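Long-range contact in Sensory/regulatory protein rpfC (Xanthomonas campestris pv. campestris, PDB 3M6M), which is a sensory and regulatory protein of histidine kinase class, whose receiver domain, the part seen here, probably accepts a phosphoryl group in two-component signalling: residues Met54-His67 and Met88-Val100. Sequence-based numbering, arbitrary orientation.
Sequences MAEEDYDAVIVDLH and MRYTPVVVLSADV. With MG (magnesium ion), chain T.
Five backbone hydrogen bonds join strand 61-65 and Leu66 after it to strand 93-97 and Pro92 before it, the strands being neighbours in the parallel sheet of the CheY-like receiver fold, connected through helix 73-85 as a right-handed beta-alpha-beta unit. They run from Val62 N to Pro92 O (2.8 Å) through Val94 and Val64 to Leu66 N with Leu96 O (2.7 Å). At the C-terminal end of strand 61-65, Asp65 OD2 and His67 O each bind magnesium at 2.3 Å, Asp22 completing the protein ligands. Asp65 CG stands anti to the backbone N (chi1 177°), and OD1, turned off the metal, salt-bridges Lys119. As in other receiver domains, Asp65 probably accepts the phosphoryl group. Before the strands begin, Asp58 forms a long salt bridge with Arg89 by charge alone, OD1 lying 3.8 Å from NH1 and well out of the guanidinium plane. On one sheet face Val64 CG1 meets Val93 CG1 (3.9 Å) beneath helix 73-85; on the other, Ile63 CG1 lies alongside Val94 CG1 (3.6 Å), while Ile63 CG2 touches Leu96 CD1. Also ahead of the strands, Met54 and Met88 cross at about a right angle, Met88 CE resting 3.6 Å from Met54 CB.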
# COMPACT_ATOMS: atom_id res chain seq x y z
N MET D 54 19.90 16.44 -33.55
CA MET D 54 18.77 17.20 -33.01
C MET D 54 19.22 18.37 -32.13
O MET D 54 18.48 19.34 -31.95
CB MET D 54 17.83 16.29 -32.22
CG MET D 54 17.00 15.37 -33.09
SD MET D 54 16.15 14.07 -32.17
CE MET D 54 14.74 14.96 -31.54
N ALA D 55 20.43 18.26 -31.58
CA ALA D 55 21.02 19.31 -30.77
C ALA D 55 21.66 20.40 -31.64
O ALA D 55 21.82 21.54 -31.20
CB ALA D 55 22.05 18.73 -29.81
N GLU D 56 22.01 20.04 -32.87
CA GLU D 56 22.65 20.98 -33.80
C GLU D 56 21.60 21.72 -34.64
O GLU D 56 21.74 22.93 -34.88
CB GLU D 56 23.65 20.24 -34.70
CG GLU D 56 24.80 21.11 -35.21
CD GLU D 56 24.52 21.75 -36.57
OE1 GLU D 56 24.47 21.01 -37.58
OE2 GLU D 56 24.37 22.99 -36.63
N GLU D 57 20.57 21.00 -35.07
CA GLU D 57 19.48 21.58 -35.86
C GLU D 57 18.12 21.08 -35.38
O GLU D 57 18.02 20.05 -34.71
CB GLU D 57 19.66 21.27 -37.35
CG GLU D 57 20.69 22.15 -38.07
CD GLU D 57 20.32 23.63 -38.08
OE1 GLU D 57 21.19 24.47 -37.77
OE2 GLU D 57 19.15 23.96 -38.41
N ASP D 58 17.07 21.82 -35.73
CA ASP D 58 15.70 21.45 -35.37
C ASP D 58 14.99 20.77 -36.54
O ASP D 58 15.13 21.17 -37.69
CB ASP D 58 14.91 22.68 -34.90
CG ASP D 58 15.51 23.32 -33.65
OD1 ASP D 58 15.88 24.51 -33.71
OD2 ASP D 58 15.60 22.63 -32.61
N TYR D 59 14.22 19.73 -36.22
CA TYR D 59 13.52 18.93 -37.23
C TYR D 59 12.02 18.82 -36.93
O TYR D 59 11.60 18.86 -35.77
CB TYR D 59 14.15 17.54 -37.34
CG TYR D 59 15.59 17.55 -37.79
CD1 TYR D 59 15.93 17.52 -39.14
CD2 TYR D 59 16.63 17.62 -36.85
CE1 TYR D 59 17.26 17.54 -39.55
CE2 TYR D 59 17.96 17.64 -37.25
CZ TYR D 59 18.27 17.60 -38.60
OH TYR D 59 19.58 17.62 -39.00
N ASP D 60 11.23 18.69 -37.99
CA ASP D 60 9.77 18.60 -37.86
C ASP D 60 9.31 17.24 -37.36
O ASP D 60 8.31 17.14 -36.65
CB ASP D 60 9.08 18.97 -39.17
CG ASP D 60 9.15 20.46 -39.48
OD1 ASP D 60 8.92 21.27 -38.56
OD2 ASP D 60 9.42 20.81 -40.65
N ALA D 61 10.04 16.19 -37.75
CA ALA D 61 9.73 14.82 -37.35
C ALA D 61 10.94 13.92 -37.50
O ALA D 61 11.78 14.13 -38.38
CB ALA D 61 8.56 14.27 -38.18
N VAL D 62 11.03 12.91 -36.64
CA VAL D 62 12.12 11.93 -36.67
C VAL D 62 11.57 10.53 -36.96
O VAL D 62 10.65 10.06 -36.29
CB VAL D 62 12.91 11.90 -35.33
CG1 VAL D 62 14.00 10.83 -35.36
CG2 VAL D 62 13.52 13.28 -35.03
N ILE D 63 12.13 9.89 -37.99
CA ILE D 63 11.81 8.50 -38.30
C ILE D 63 12.97 7.61 -37.87
O ILE D 63 14.07 7.71 -38.41
CB ILE D 63 11.53 8.28 -39.81
CG1 ILE D 63 10.48 9.29 -40.32
CG2 ILE D 63 11.08 6.85 -40.06
CD1 ILE D 63 10.31 9.30 -41.83
N VAL D 64 12.71 6.75 -36.89
CA VAL D 64 13.75 5.89 -36.31
C VAL D 64 13.49 4.40 -36.55
O VAL D 64 12.35 3.93 -36.47
CB VAL D 64 13.96 6.19 -34.80
CG1 VAL D 64 12.80 5.68 -33.94
CG2 VAL D 64 15.29 5.61 -34.31
N ASP D 65 14.55 3.67 -36.87
CA ASP D 65 14.50 2.22 -36.96
C ASP D 65 14.57 1.65 -35.54
O ASP D 65 15.41 2.07 -34.74
CB ASP D 65 15.68 1.69 -37.80
CG ASP D 65 15.73 0.17 -37.88
OD1 ASP D 65 14.66 -0.48 -37.90
OD2 ASP D 65 16.85 -0.37 -37.93
N LEU D 66 13.67 0.72 -35.24
CA LEU D 66 13.61 0.14 -33.90
C LEU D 66 14.86 -0.64 -33.54
O LEU D 66 15.45 -0.42 -32.48
CB LEU D 66 12.36 -0.73 -33.72
CG LEU D 66 12.13 -1.42 -32.37
CD1 LEU D 66 12.10 -0.43 -31.20
CD2 LEU D 66 10.85 -2.25 -32.40
N HIS D 67 15.28 -1.55 -34.42
CA HIS D 67 16.42 -2.41 -34.12
C HIS D 67 17.72 -1.97 -34.78
O HIS D 67 17.93 -2.16 -35.98
CB HIS D 67 16.09 -3.88 -34.40
CG HIS D 67 15.05 -4.43 -33.47
ND1 HIS D 67 13.76 -4.70 -33.88
CD2 HIS D 67 15.11 -4.75 -32.16
CE1 HIS D 67 13.07 -5.17 -32.85
NE2 HIS D 67 13.86 -5.21 -31.80
N MET D 88 14.63 20.64 -23.72
CA MET D 88 14.77 20.42 -25.15
C MET D 88 13.43 20.60 -25.87
O MET D 88 12.38 20.23 -25.35
CB MET D 88 15.33 19.03 -25.43
CG MET D 88 15.80 18.80 -26.86
SD MET D 88 16.03 17.06 -27.24
CE MET D 88 16.77 17.18 -28.87
N ARG D 89 13.49 21.20 -27.06
CA ARG D 89 12.34 21.36 -27.94
C ARG D 89 11.70 20.01 -28.25
O ARG D 89 12.40 19.03 -28.54
CB ARG D 89 12.79 22.04 -29.24
CG ARG D 89 11.74 22.12 -30.34
CD ARG D 89 12.37 21.89 -31.70
NE ARG D 89 11.46 22.19 -32.81
CZ ARG D 89 11.40 23.36 -33.44
NH1 ARG D 89 12.18 24.37 -33.08
NH2 ARG D 89 10.54 23.53 -34.44
N TYR D 90 10.37 19.95 -28.17
CA TYR D 90 9.64 18.74 -28.54
C TYR D 90 9.64 18.53 -30.05
O TYR D 90 9.44 19.47 -30.83
CB TYR D 90 8.19 18.78 -28.03
CG TYR D 90 7.39 17.56 -28.43
CD1 TYR D 90 7.46 16.38 -27.68
CD2 TYR D 90 6.58 17.57 -29.57
CE1 TYR D 90 6.74 15.25 -28.05
CE2 TYR D 90 5.85 16.44 -29.95
CZ TYR D 90 5.94 15.28 -29.18
OH TYR D 90 5.23 14.16 -29.55
N THR D 91 9.87 17.28 -30.45
CA THR D 91 9.76 16.88 -31.86
C THR D 91 9.25 15.44 -31.99
O THR D 91 9.76 14.54 -31.32
CB THR D 91 11.08 17.14 -32.66
OG1 THR D 91 11.23 16.15 -33.68
CG2 THR D 91 12.29 17.12 -31.75
N PRO D 92 8.22 15.24 -32.83
CA PRO D 92 7.54 13.95 -33.02
C PRO D 92 8.48 12.85 -33.52
O PRO D 92 9.34 13.10 -34.37
CB PRO D 92 6.49 14.26 -34.10
CG PRO D 92 6.26 15.72 -33.99
CD PRO D 92 7.59 16.30 -33.63
N VAL D 93 8.29 11.64 -32.99
CA VAL D 93 9.10 10.49 -33.39
C VAL D 93 8.20 9.34 -33.84
O VAL D 93 7.31 8.91 -33.10
CB VAL D 93 10.03 10.00 -32.25
CG1 VAL D 93 10.89 8.83 -32.72
CG2 VAL D 93 10.91 11.14 -31.74
N VAL D 94 8.45 8.85 -35.05
CA VAL D 94 7.78 7.66 -35.58
C VAL D 94 8.78 6.51 -35.72
O VAL D 94 9.89 6.69 -36.22
CB VAL D 94 7.04 7.95 -36.92
CG1 VAL D 94 7.87 8.84 -37.83
CG2 VAL D 94 6.64 6.66 -37.63
N VAL D 95 8.37 5.33 -35.26
CA VAL D 95 9.24 4.15 -35.25
C VAL D 95 8.94 3.22 -36.44
O VAL D 95 7.78 3.03 -36.82
CB VAL D 95 9.13 3.37 -33.91
CG1 VAL D 95 10.22 2.31 -33.80
CG2 VAL D 95 9.23 4.33 -32.73
N LEU D 96 10.01 2.66 -37.01
CA LEU D 96 9.90 1.67 -38.08
C LEU D 96 10.62 0.38 -37.70
O LEU D 96 11.73 0.42 -37.16
CB LEU D 96 10.52 2.20 -39.38
CG LEU D 96 9.82 3.26 -40.23
CD1 LEU D 96 10.64 3.50 -41.49
CD2 LEU D 96 8.40 2.84 -40.61
N SER D 97 9.99 -0.76 -37.99
CA SER D 97 10.62 -2.07 -37.83
C SER D 97 9.88 -3.18 -38.57
O SER D 97 8.71 -3.02 -38.93
CB SER D 97 10.77 -2.45 -36.35
OG SER D 97 9.52 -2.44 -35.69
N ALA D 98 10.58 -4.28 -38.81
CA ALA D 98 9.96 -5.51 -39.30
C ALA D 98 9.33 -6.26 -38.12
O ALA D 98 8.53 -7.18 -38.32
CB ALA D 98 10.99 -6.38 -40.00
N ASP D 99 9.70 -5.84 -36.91
CA ASP D 99 9.08 -6.30 -35.68
C ASP D 99 7.75 -5.57 -35.49
O ASP D 99 7.73 -4.34 -35.32
CB ASP D 99 10.01 -6.03 -34.49
CG ASP D 99 9.53 -6.69 -33.19
OD1 ASP D 99 10.22 -6.51 -32.16
OD2 ASP D 99 8.49 -7.38 -33.19
N VAL D 100 6.66 -6.32 -35.52
CA VAL D 100 5.32 -5.76 -35.40
C VAL D 100 4.55 -6.41 -34.24
O VAL D 100 3.32 -6.34 -34.16
CB VAL D 100 4.56 -5.84 -36.77
CG1 VAL D 100 4.08 -7.27 -37.07
CG2 VAL D 100 3.41 -4.83 -36.83
MG MG T . 17.81 -2.49 -38.24